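Local coordinates for benzoate transport porin BenP (Acinetobacter baumannii AB307-0294, PDB 5DL8), which probably acts as an outer-membrane porin of the OprD family, letting small molecules such as benzoate cross the outer membrane, at residues 58-63 / 118-123; 154-159 / 166-171; 135-140 / 202-207; 27-32 / 402-407. All blocks are in the same frame, centred on the assembly; numbering follows the deposited sequence.

Contact 1 (58-63 / 118-123); sequences YKSKMH and TLKLGY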
# COMPACT_ATOMS: atom_id res chain seq x y z
N TYR A 58 -3.63 -18.11 -7.12
CA TYR A 58 -4.58 -18.72 -7.98
C TYR A 58 -5.90 -17.96 -7.88
O TYR A 58 -6.38 -17.64 -6.75
CB TYR A 58 -4.78 -20.15 -7.57
CG TYR A 58 -5.94 -20.81 -8.30
CD1 TYR A 58 -5.85 -21.18 -9.67
CD2 TYR A 58 -7.16 -21.06 -7.62
CE1 TYR A 58 -6.93 -21.78 -10.30
CE2 TYR A 58 -8.20 -21.68 -8.25
CZ TYR A 58 -8.08 -22.02 -9.56
OH TYR A 58 -9.15 -22.57 -10.12
N LYS A 59 -6.46 -17.67 -9.07
CA LYS A 59 -7.78 -17.11 -9.19
C LYS A 59 -8.59 -17.76 -10.21
O LYS A 59 -8.36 -17.52 -11.41
CB LYS A 59 -7.70 -15.70 -9.68
CG LYS A 59 -6.93 -14.78 -8.80
CD LYS A 59 -6.94 -13.38 -9.39
CE LYS A 59 -8.38 -12.94 -9.56
NZ LYS A 59 -8.37 -11.47 -9.61
N SER A 60 -9.60 -18.48 -9.79
CA SER A 60 -10.46 -19.13 -10.76
C SER A 60 -11.25 -18.18 -11.68
O SER A 60 -11.62 -17.07 -11.33
CB SER A 60 -11.43 -20.12 -10.10
OG SER A 60 -12.54 -19.47 -9.52
N LYS A 61 -11.52 -18.69 -12.87
CA LYS A 61 -12.61 -18.12 -13.65
C LYS A 61 -13.92 -18.23 -12.83
O LYS A 61 -14.06 -19.07 -11.91
CB LYS A 61 -12.78 -18.85 -15.01
CG LYS A 61 -13.30 -20.29 -14.96
CD LYS A 61 -13.37 -20.93 -16.38
CE LYS A 61 -13.20 -22.46 -16.39
NZ LYS A 61 -13.06 -23.06 -17.75
N MET A 62 -14.85 -17.37 -13.18
CA MET A 62 -16.21 -17.47 -12.66
C MET A 62 -16.96 -18.57 -13.41
O MET A 62 -17.01 -18.61 -14.62
CB MET A 62 -16.93 -16.12 -12.70
CG MET A 62 -16.36 -15.07 -11.74
SD MET A 62 -15.98 -15.54 -10.00
CE MET A 62 -17.67 -15.68 -9.35
N HIS A 63 -17.51 -19.50 -12.69
CA HIS A 63 -18.18 -20.60 -13.35
C HIS A 63 -19.65 -20.39 -13.32
O HIS A 63 -20.22 -20.18 -12.27
CB HIS A 63 -17.88 -21.90 -12.66
CG HIS A 63 -16.60 -22.54 -13.07
ND1 HIS A 63 -15.36 -22.15 -12.55
CD2 HIS A 63 -16.37 -23.62 -13.86
CE1 HIS A 63 -14.42 -22.94 -13.06
NE2 HIS A 63 -15.01 -23.83 -13.85
N THR A 118 -10.37 -18.05 -0.79
CA THR A 118 -11.48 -17.15 -0.94
C THR A 118 -12.61 -17.86 -1.71
O THR A 118 -12.34 -18.43 -2.81
CB THR A 118 -11.06 -15.88 -1.73
OG1 THR A 118 -9.83 -15.32 -1.24
CG2 THR A 118 -12.12 -14.80 -1.62
N LEU A 119 -13.85 -17.79 -1.17
CA LEU A 119 -15.07 -18.19 -1.94
C LEU A 119 -15.65 -16.98 -2.68
O LEU A 119 -15.66 -15.89 -2.14
CB LEU A 119 -16.13 -18.77 -1.01
CG LEU A 119 -16.19 -20.27 -0.73
CD1 LEU A 119 -14.84 -20.95 -0.55
CD2 LEU A 119 -17.10 -20.52 0.48
N LYS A 120 -16.07 -17.17 -3.92
CA LYS A 120 -16.64 -16.14 -4.77
C LYS A 120 -18.02 -16.54 -5.27
O LYS A 120 -18.19 -17.65 -5.70
CB LYS A 120 -15.80 -15.95 -6.03
CG LYS A 120 -14.46 -15.28 -5.71
CD LYS A 120 -13.53 -14.96 -6.91
CE LYS A 120 -13.07 -16.17 -7.72
NZ LYS A 120 -12.20 -15.69 -8.88
N LEU A 121 -18.95 -15.59 -5.32
CA LEU A 121 -20.33 -15.74 -5.83
C LEU A 121 -20.67 -14.48 -6.67
O LEU A 121 -20.59 -13.36 -6.18
CB LEU A 121 -21.34 -15.94 -4.63
CG LEU A 121 -22.83 -16.27 -4.93
CD1 LEU A 121 -23.07 -17.65 -5.58
CD2 LEU A 121 -23.75 -16.09 -3.68
N GLY A 122 -21.02 -14.67 -7.94
CA GLY A 122 -21.20 -13.53 -8.87
C GLY A 122 -22.61 -13.51 -9.43
O GLY A 122 -23.28 -14.56 -9.53
N TYR A 123 -23.07 -12.31 -9.79
CA TYR A 123 -24.30 -12.14 -10.58
C TYR A 123 -24.18 -10.85 -11.48
O TYR A 123 -24.02 -9.76 -10.94
CB TYR A 123 -25.58 -12.07 -9.68
CG TYR A 123 -26.86 -11.80 -10.49
CD1 TYR A 123 -27.46 -12.83 -11.25
CD2 TYR A 123 -27.47 -10.50 -10.56
CE1 TYR A 123 -28.58 -12.58 -12.02
CE2 TYR A 123 -28.59 -10.27 -11.37
CZ TYR A 123 -29.12 -11.35 -12.08
OH TYR A 123 -30.23 -11.22 -12.87
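Lys120 reaches out from strand 107-123 and crosses the Met62 side chain obliquely, with Ser60 meeting its far end. Its CG sits anti to the carbonyl carbon and the chain kinks once, at chi3 (-61°), which turns the ammonium group to the backbone of 58-63. There NZ donates to Ser60 O at 2.9 Å, in the carbonyl plane and on a lone pair, with a C=O...N angle of 138°. The same NZ forms a salt bridge with Asp79, so a loop carbonyl and a carboxylate probably share the charge. Ser60 OG stands 3.8 Å from Lys120 CE and is itself hydrogen-bonded to Ala78 N. Met62, bent at chi2 and chi3, lays its thioether over the aliphatic part of the lysine: SD is 3.8 Å from Lys120 CE, and the methyl CE is 3.8 Å from Lys120 CB. That methyl also comes within 3.8 Å of Gly122 N, an approach eased by the lack of a CB on the glycine. The contact bridges over strand 72-87, and Lys120 is buried between Leu119 and Leu121 on the surface, the inward and outward pattern of a beta-barrel strand.

Contact 2 (154-159 / 166-171); sequences GTNLKS and YAEIGR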
# COMPACT_ATOMS: atom_id res chain seq x y z
N GLY A 154 -12.22 -11.28 5.40
CA GLY A 154 -13.59 -10.73 5.59
C GLY A 154 -14.52 -11.04 4.45
O GLY A 154 -14.33 -12.01 3.74
N THR A 155 -15.58 -10.23 4.33
CA THR A 155 -16.54 -10.33 3.25
C THR A 155 -16.65 -9.02 2.57
O THR A 155 -16.74 -8.00 3.28
CB THR A 155 -17.89 -10.60 3.84
OG1 THR A 155 -17.73 -11.67 4.76
CG2 THR A 155 -18.87 -10.99 2.79
N ASN A 156 -16.66 -9.02 1.24
CA ASN A 156 -17.05 -7.83 0.49
C ASN A 156 -17.91 -8.05 -0.72
O ASN A 156 -18.04 -9.17 -1.18
CB ASN A 156 -15.85 -6.94 0.15
CG ASN A 156 -14.87 -7.53 -0.92
OD1 ASN A 156 -15.11 -8.51 -1.63
ND2 ASN A 156 -13.82 -6.82 -1.09
N LEU A 157 -18.52 -6.95 -1.19
CA LEU A 157 -19.52 -6.93 -2.30
C LEU A 157 -19.13 -5.78 -3.21
O LEU A 157 -18.92 -4.66 -2.71
CB LEU A 157 -20.95 -6.76 -1.81
CG LEU A 157 -22.08 -6.87 -2.85
CD1 LEU A 157 -22.05 -8.22 -3.55
CD2 LEU A 157 -23.45 -6.64 -2.18
N LYS A 158 -18.87 -6.10 -4.47
CA LYS A 158 -18.50 -5.12 -5.55
C LYS A 158 -19.53 -5.10 -6.64
O LYS A 158 -19.92 -6.14 -7.11
CB LYS A 158 -17.25 -5.57 -6.28
CG LYS A 158 -16.15 -5.80 -5.38
CD LYS A 158 -14.93 -6.17 -6.15
CE LYS A 158 -13.85 -6.47 -5.17
NZ LYS A 158 -12.59 -6.32 -5.91
N SER A 159 -19.88 -3.92 -7.11
CA SER A 159 -20.78 -3.81 -8.24
C SER A 159 -20.53 -2.63 -9.21
O SER A 159 -20.29 -1.51 -8.77
CB SER A 159 -22.17 -3.72 -7.64
OG SER A 159 -23.16 -3.73 -8.67
N TYR A 166 -19.20 2.86 -9.79
CA TYR A 166 -18.73 1.63 -9.18
C TYR A 166 -18.91 1.78 -7.65
O TYR A 166 -18.53 2.82 -7.05
CB TYR A 166 -17.23 1.39 -9.52
CG TYR A 166 -16.60 0.26 -8.73
CD1 TYR A 166 -16.08 0.48 -7.40
CD2 TYR A 166 -16.54 -1.04 -9.25
CE1 TYR A 166 -15.54 -0.58 -6.65
CE2 TYR A 166 -15.95 -2.10 -8.50
CZ TYR A 166 -15.47 -1.84 -7.22
OH TYR A 166 -14.94 -2.85 -6.49
N ALA A 167 -19.42 0.74 -7.00
CA ALA A 167 -19.55 0.73 -5.49
C ALA A 167 -18.95 -0.52 -4.91
O ALA A 167 -19.00 -1.54 -5.54
CB ALA A 167 -21.01 0.80 -5.08
N GLU A 168 -18.53 -0.47 -3.66
CA GLU A 168 -18.03 -1.64 -2.95
C GLU A 168 -18.25 -1.38 -1.46
O GLU A 168 -18.04 -0.27 -0.99
CB GLU A 168 -16.53 -1.84 -3.31
CG GLU A 168 -15.80 -2.89 -2.50
CD GLU A 168 -14.32 -2.97 -2.87
OE1 GLU A 168 -13.93 -2.54 -4.00
OE2 GLU A 168 -13.59 -3.47 -1.96
N ILE A 169 -18.77 -2.40 -0.79
CA ILE A 169 -18.96 -2.41 0.67
C ILE A 169 -18.27 -3.69 1.26
O ILE A 169 -18.13 -4.69 0.60
CB ILE A 169 -20.46 -2.36 1.13
CG1 ILE A 169 -21.21 -3.62 0.73
CG2 ILE A 169 -21.14 -1.08 0.64
CD1 ILE A 169 -22.64 -3.70 1.27
N GLY A 170 -17.88 -3.64 2.51
CA GLY A 170 -17.25 -4.83 3.13
C GLY A 170 -17.18 -4.74 4.65
O GLY A 170 -17.33 -3.67 5.24
N ARG A 171 -17.01 -5.88 5.27
CA ARG A 171 -16.60 -5.98 6.63
C ARG A 171 -15.31 -6.82 6.69
O ARG A 171 -15.31 -7.96 6.39
CB ARG A 171 -17.62 -6.70 7.44
CG ARG A 171 -17.21 -6.77 8.90
CD ARG A 171 -18.41 -7.19 9.71
NE ARG A 171 -18.01 -7.66 11.00
CZ ARG A 171 -17.81 -6.90 12.07
NH1 ARG A 171 -17.97 -5.54 12.06
NH2 ARG A 171 -17.52 -7.50 13.21
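With CG anti to the backbone N in both Tyr166 (chi1 170°) and Glu168 (chi1 171°), these two side chains rise from strand 166-171 so that the phenol and carboxylate meet. Tyr166 OH donates to Glu168 OE1 at 2.7 Å; the oxygen lies in the plane of the ring, but is met from above the carboxylate plane, 31° out of it. Lys158 runs extended beside Glu168, pointing the same way, and crosses the tyrosine obliquely, its CD 3.3 Å from Tyr166 OH. Lys158 NZ ends 4.4 Å from Glu168 OE1, too long for a salt bridge, though the charge probably still favours the ionised acid. The other oxygen, OE2, is hydrogen-bonded to Tyr202 OH, which also takes up Asn156 ND2. Beneath these groups the antiparallel backbone ladder pairs Thr155 with Arg171, Leu157 with Ile169 and Ser159 with Ala167; Leu157 N to Ile169 O measures 2.9 Å. The other face carries Leu157 CB against Ile169 CG1 at 4.0 Å. The two strands form a beta hairpin within the barrel wall, flanked by strand 126-130 next to 154-159 and by strand 200-210 next to 166-171, with backbone hydrogen bonds running on to both.

Contact 3 (135-140 / 202-207); sequences LDLPVT and YIDLRY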
# COMPACT_ATOMS: atom_id res chain seq x y z
N LEU A 135 -7.22 -6.13 -0.94
CA LEU A 135 -7.88 -4.82 -1.01
C LEU A 135 -6.90 -3.82 -1.60
O LEU A 135 -5.67 -3.85 -1.29
CB LEU A 135 -8.27 -4.40 0.41
CG LEU A 135 -9.30 -5.36 0.99
CD1 LEU A 135 -9.59 -5.10 2.42
CD2 LEU A 135 -10.61 -5.45 0.13
N ASP A 136 -7.47 -2.89 -2.35
CA ASP A 136 -6.76 -1.80 -2.92
C ASP A 136 -7.59 -0.51 -2.61
O ASP A 136 -8.18 0.05 -3.51
CB ASP A 136 -6.60 -1.96 -4.46
CG ASP A 136 -5.76 -0.82 -5.08
OD1 ASP A 136 -5.12 -0.00 -4.35
OD2 ASP A 136 -5.73 -0.75 -6.31
N LEU A 137 -7.59 -0.11 -1.34
CA LEU A 137 -8.41 0.95 -0.79
C LEU A 137 -7.65 1.78 0.19
O LEU A 137 -6.59 1.37 0.76
CB LEU A 137 -9.58 0.33 -0.02
CG LEU A 137 -10.58 -0.38 -0.99
CD1 LEU A 137 -11.42 -1.33 -0.19
CD2 LEU A 137 -11.48 0.53 -1.83
N PRO A 138 -8.18 2.95 0.48
CA PRO A 138 -7.76 3.64 1.74
C PRO A 138 -7.82 2.73 3.01
O PRO A 138 -8.68 1.83 3.11
CB PRO A 138 -8.84 4.68 1.84
CG PRO A 138 -9.06 5.02 0.32
CD PRO A 138 -9.21 3.68 -0.24
N VAL A 139 -6.95 2.95 3.97
CA VAL A 139 -6.72 2.01 5.00
C VAL A 139 -6.10 0.59 4.62
O VAL A 139 -5.12 0.18 5.24
CB VAL A 139 -8.03 1.68 5.86
CG1 VAL A 139 -7.57 0.96 7.16
CG2 VAL A 139 -8.88 2.92 6.20
N THR A 140 -6.76 -0.15 3.69
CA THR A 140 -6.42 -1.50 3.37
C THR A 140 -5.88 -1.52 1.96
O THR A 140 -6.66 -1.64 0.98
CB THR A 140 -7.66 -2.39 3.55
OG1 THR A 140 -8.68 -1.98 2.68
CG2 THR A 140 -8.17 -2.34 5.04
N TYR A 202 -16.76 -0.78 5.78
CA TYR A 202 -16.41 0.28 4.81
C TYR A 202 -17.39 0.38 3.63
O TYR A 202 -18.05 -0.57 3.30
CB TYR A 202 -14.93 0.13 4.30
CG TYR A 202 -14.71 -0.95 3.32
CD1 TYR A 202 -14.77 -0.70 1.93
CD2 TYR A 202 -14.36 -2.24 3.73
CE1 TYR A 202 -14.56 -1.68 1.00
CE2 TYR A 202 -14.18 -3.23 2.77
CZ TYR A 202 -14.28 -2.97 1.43
OH TYR A 202 -14.04 -4.00 0.51
N ILE A 203 -17.40 1.54 2.99
CA ILE A 203 -18.04 1.78 1.64
C ILE A 203 -17.07 2.58 0.80
O ILE A 203 -16.38 3.51 1.32
CB ILE A 203 -19.49 2.33 1.72
CG1 ILE A 203 -20.05 2.87 0.36
CG2 ILE A 203 -19.60 3.40 2.74
CD1 ILE A 203 -21.58 2.75 0.26
N ASP A 204 -16.93 2.19 -0.48
CA ASP A 204 -16.13 2.95 -1.41
C ASP A 204 -16.92 3.15 -2.66
O ASP A 204 -17.45 2.21 -3.12
CB ASP A 204 -14.86 2.17 -1.69
CG ASP A 204 -13.94 2.88 -2.61
OD1 ASP A 204 -13.22 3.77 -2.13
OD2 ASP A 204 -13.90 2.50 -3.81
N LEU A 205 -16.99 4.35 -3.20
CA LEU A 205 -17.75 4.74 -4.40
C LEU A 205 -16.83 5.47 -5.38
O LEU A 205 -15.98 6.36 -4.92
CB LEU A 205 -18.87 5.71 -3.99
CG LEU A 205 -19.92 5.17 -3.03
CD1 LEU A 205 -21.02 6.21 -2.77
CD2 LEU A 205 -20.61 3.92 -3.58
N ARG A 206 -16.85 5.01 -6.64
CA ARG A 206 -15.96 5.53 -7.73
C ARG A 206 -16.80 5.98 -8.91
O ARG A 206 -17.58 5.22 -9.41
CB ARG A 206 -14.91 4.49 -8.19
CG ARG A 206 -13.69 4.35 -7.29
CD ARG A 206 -12.75 3.13 -7.58
NE ARG A 206 -11.91 2.93 -6.35
CZ ARG A 206 -10.66 2.42 -6.26
NH1 ARG A 206 -10.04 1.95 -7.36
NH2 ARG A 206 -10.01 2.39 -5.07
N TYR A 207 -16.75 7.28 -9.22
CA TYR A 207 -17.64 7.90 -10.21
C TYR A 207 -16.77 8.55 -11.27
O TYR A 207 -15.79 9.23 -10.93
CB TYR A 207 -18.67 8.90 -9.58
CG TYR A 207 -19.83 9.30 -10.51
CD1 TYR A 207 -19.73 10.36 -11.38
CD2 TYR A 207 -21.03 8.57 -10.54
CE1 TYR A 207 -20.78 10.66 -12.26
CE2 TYR A 207 -22.05 8.85 -11.42
CZ TYR A 207 -21.95 9.92 -12.25
OH TYR A 207 -23.04 10.25 -13.09
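Arg206 NH2 has three oxygen partners: a salt bridge to Glu216, a hydrogen bond with Tyr304 OH, and a weak one, 3.4 Å long, to Asp136 O across the contact. The arginine chain runs extended from CG to NE, which brings NE to Asp204 OD2 at 3.3 Å. That salt bridge uses the syn lone pair of OD2, yet the oxygen sits 29° out of the guanidinium plane, so the grip is skewed. Leu137 sets one methyl against the acid and the other against the phenol. Its CD2 lies against the Asp204 carboxylate, 3.5 Å from Asp204 CG, and the leucine crosses Tyr202 at about a right angle, its CD1 3.4 Å from Tyr202 CE1. Leu135 meets that tyrosine tip to tip, CD2 to OH at 3.7 Å, and the same OH is hydrogen-bonded to Glu168. The loop residues run nearly perpendicular to the strand (85°) and lie inside the barrel, consistent with the inward-folded loop L3 that narrows the channel in OprD porins. Asp204 OD1 and Glu216 OE2, like charges, lie close together; Arg206, bridged to both acids, probably offsets them, though the pair may still have a raised pKa.

Contact 4 (27-32 / 402-407); sequences KFTLKN and NYTKKF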
# COMPACT_ATOMS: atom_id res chain seq x y z
N LYS A 27 -0.29 -17.03 -10.71
CA LYS A 27 0.92 -16.19 -10.70
C LYS A 27 1.91 -16.87 -9.82
O LYS A 27 1.59 -17.13 -8.69
CB LYS A 27 0.60 -14.80 -10.16
CG LYS A 27 1.63 -13.74 -10.50
CD LYS A 27 1.33 -12.24 -10.20
CE LYS A 27 0.48 -12.00 -8.95
NZ LYS A 27 0.24 -10.51 -8.77
N PHE A 28 3.08 -17.19 -10.36
CA PHE A 28 4.22 -17.69 -9.62
C PHE A 28 5.26 -16.61 -9.50
O PHE A 28 5.65 -16.00 -10.48
CB PHE A 28 4.89 -18.87 -10.36
CG PHE A 28 6.06 -19.43 -9.62
CD1 PHE A 28 5.89 -20.03 -8.41
CD2 PHE A 28 7.33 -19.31 -10.11
CE1 PHE A 28 6.99 -20.47 -7.65
CE2 PHE A 28 8.43 -19.80 -9.39
CZ PHE A 28 8.26 -20.37 -8.17
N THR A 29 5.74 -16.41 -8.28
CA THR A 29 6.79 -15.45 -8.04
C THR A 29 7.96 -16.02 -7.17
O THR A 29 7.82 -16.97 -6.45
CB THR A 29 6.33 -14.11 -7.37
OG1 THR A 29 6.02 -14.33 -6.02
CG2 THR A 29 5.11 -13.41 -8.03
N LEU A 30 9.08 -15.31 -7.30
CA LEU A 30 10.30 -15.36 -6.55
C LEU A 30 10.74 -13.92 -6.26
O LEU A 30 10.69 -13.00 -7.09
CB LEU A 30 11.46 -16.11 -7.29
CG LEU A 30 11.21 -17.54 -7.76
CD1 LEU A 30 12.26 -18.00 -8.75
CD2 LEU A 30 11.20 -18.51 -6.62
N LYS A 31 11.18 -13.79 -5.03
CA LYS A 31 11.77 -12.57 -4.53
C LYS A 31 13.03 -12.83 -3.61
O LYS A 31 12.92 -13.36 -2.47
CB LYS A 31 10.71 -11.82 -3.70
CG LYS A 31 11.15 -10.35 -3.46
CD LYS A 31 10.14 -9.51 -2.67
CE LYS A 31 9.04 -8.97 -3.61
NZ LYS A 31 7.98 -8.23 -2.77
N ASN A 32 14.13 -12.28 -4.03
CA ASN A 32 15.36 -12.21 -3.27
C ASN A 32 15.40 -10.77 -2.83
O ASN A 32 15.58 -9.88 -3.67
CB ASN A 32 16.57 -12.48 -4.16
CG ASN A 32 17.94 -12.63 -3.37
OD1 ASN A 32 18.59 -11.67 -2.94
ND2 ASN A 32 18.38 -13.86 -3.27
N ASN A 402 13.53 -10.01 -8.61
CA ASN A 402 12.15 -10.45 -8.75
C ASN A 402 11.99 -11.34 -9.94
O ASN A 402 12.56 -11.05 -11.03
CB ASN A 402 11.24 -9.22 -8.92
CG ASN A 402 11.03 -8.44 -7.59
OD1 ASN A 402 10.80 -9.07 -6.53
ND2 ASN A 402 11.13 -7.11 -7.61
N TYR A 403 11.18 -12.37 -9.78
CA TYR A 403 10.75 -13.19 -10.91
C TYR A 403 9.25 -13.34 -10.83
O TYR A 403 8.73 -13.59 -9.76
CB TYR A 403 11.34 -14.57 -10.87
CG TYR A 403 10.85 -15.43 -12.01
CD1 TYR A 403 11.41 -15.35 -13.30
CD2 TYR A 403 9.90 -16.39 -11.80
CE1 TYR A 403 10.97 -16.17 -14.35
CE2 TYR A 403 9.51 -17.24 -12.80
CZ TYR A 403 10.00 -17.09 -14.07
OH TYR A 403 9.55 -17.96 -14.97
N THR A 404 8.60 -13.17 -11.97
CA THR A 404 7.12 -13.19 -12.11
C THR A 404 6.75 -14.04 -13.32
O THR A 404 7.30 -13.87 -14.39
CB THR A 404 6.56 -11.78 -12.15
OG1 THR A 404 6.86 -11.18 -10.91
CG2 THR A 404 5.04 -11.78 -12.34
N LYS A 405 5.90 -15.02 -13.14
CA LYS A 405 5.37 -15.72 -14.29
C LYS A 405 3.86 -15.93 -14.14
O LYS A 405 3.36 -16.41 -13.09
CB LYS A 405 6.04 -17.03 -14.49
CG LYS A 405 5.50 -17.62 -15.80
CD LYS A 405 6.32 -18.77 -16.32
CE LYS A 405 5.88 -20.09 -15.72
NZ LYS A 405 6.36 -21.13 -16.67
N LYS A 406 3.15 -15.55 -15.21
CA LYS A 406 1.69 -15.41 -15.24
C LYS A 406 1.24 -16.38 -16.31
O LYS A 406 1.89 -16.51 -17.36
CB LYS A 406 1.36 -14.02 -15.62
CG LYS A 406 0.53 -13.32 -14.61
CD LYS A 406 0.08 -11.97 -15.12
CE LYS A 406 1.22 -10.97 -15.01
NZ LYS A 406 1.02 -10.13 -13.78
N PHE A 407 0.22 -17.15 -16.00
CA PHE A 407 -0.15 -18.35 -16.79
C PHE A 407 -1.57 -18.77 -16.34
O PHE A 407 -2.39 -18.01 -15.72
CB PHE A 407 0.92 -19.49 -16.76
CG PHE A 407 1.08 -20.21 -15.41
CD1 PHE A 407 1.90 -19.70 -14.40
CD2 PHE A 407 0.42 -21.40 -15.15
CE1 PHE A 407 2.07 -20.36 -13.16
CE2 PHE A 407 0.53 -22.03 -13.90
CZ PHE A 407 1.39 -21.53 -12.91
OXT PHE A 407 -1.91 -19.90 -16.60
O HOH W 1 8.90 -11.00 -6.86
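Lys31 leaves strand 27-32 with CG anti to the backbone N (chi1 -165°) and curls round one atom, Asn402 OD1. CB stands off a little, CG comes to 3.3 Å from Asn402 OD1, CD passes farther out, and the bend at chi3 (-82°) brings CE back to 3.4 Å from Asn402 OD1. NZ then goes beyond the pair, to a hydrogen bond with Gln147 O and a weak one with Arg146 O. Alongside it, Asn402 OD1 accepts a water at 2.7 Å, and the same water donates to Leu30 O, also at 2.7 Å. Leu30 O is therefore held twice, since Tyr403 N donates to it in the carbonyl plane, on a lone pair, 2.8 Å away. Phe28 with Lys405 and Leu30 with Tyr403 are the hydrogen-bonded pairs of this almost exactly antiparallel ladder. On the face opposite Lys31, Leu30 and Tyr403 lie side by side, their CB atoms 3.9 Å apart. Phe28 crosses the tyrosine at about a right angle, edge to edge, with Phe28 CD2 4.0 Å from Tyr403 CE2. Past the last pair, the C-terminal Phe407 brings the edge of its ring to Phe28, CE1 to CB at 4.2 Å, and stacks on Trp26; a terminal phenylalanine is a familiar signature of outer-membrane barrels. First and last strands meet here and close the barrel: strand 47-65 flanks 27-32 on its other side, and strand 377-388 flanks 402-407, where Tyr403 touches Phe377.

Contact 4 joins the first and last barrel strands, so along the chain it encloses all the others. Contact 1 comes first inside that span, closing before contacts 2 and 3 open, and contact 2 is nested within contact 3. Contacts 2 and 3 touch, with centres 9 Å apart: strands 165-176 and 200-210 are neighbours, sharing backbone hydrogen bonds and Ala167-Leu205 packing. Contact 1 lies about 15 Å from contact 2 and 22 Å from contact 4 (centres), yet its strand 47-65 adjoins strand 25-39. Contacts 2 and 4 pair wall strands directly, whereas contact 1 spans an intervening strand and contact 3 fastens a loop to the barrel interior, where it probably narrows the pore.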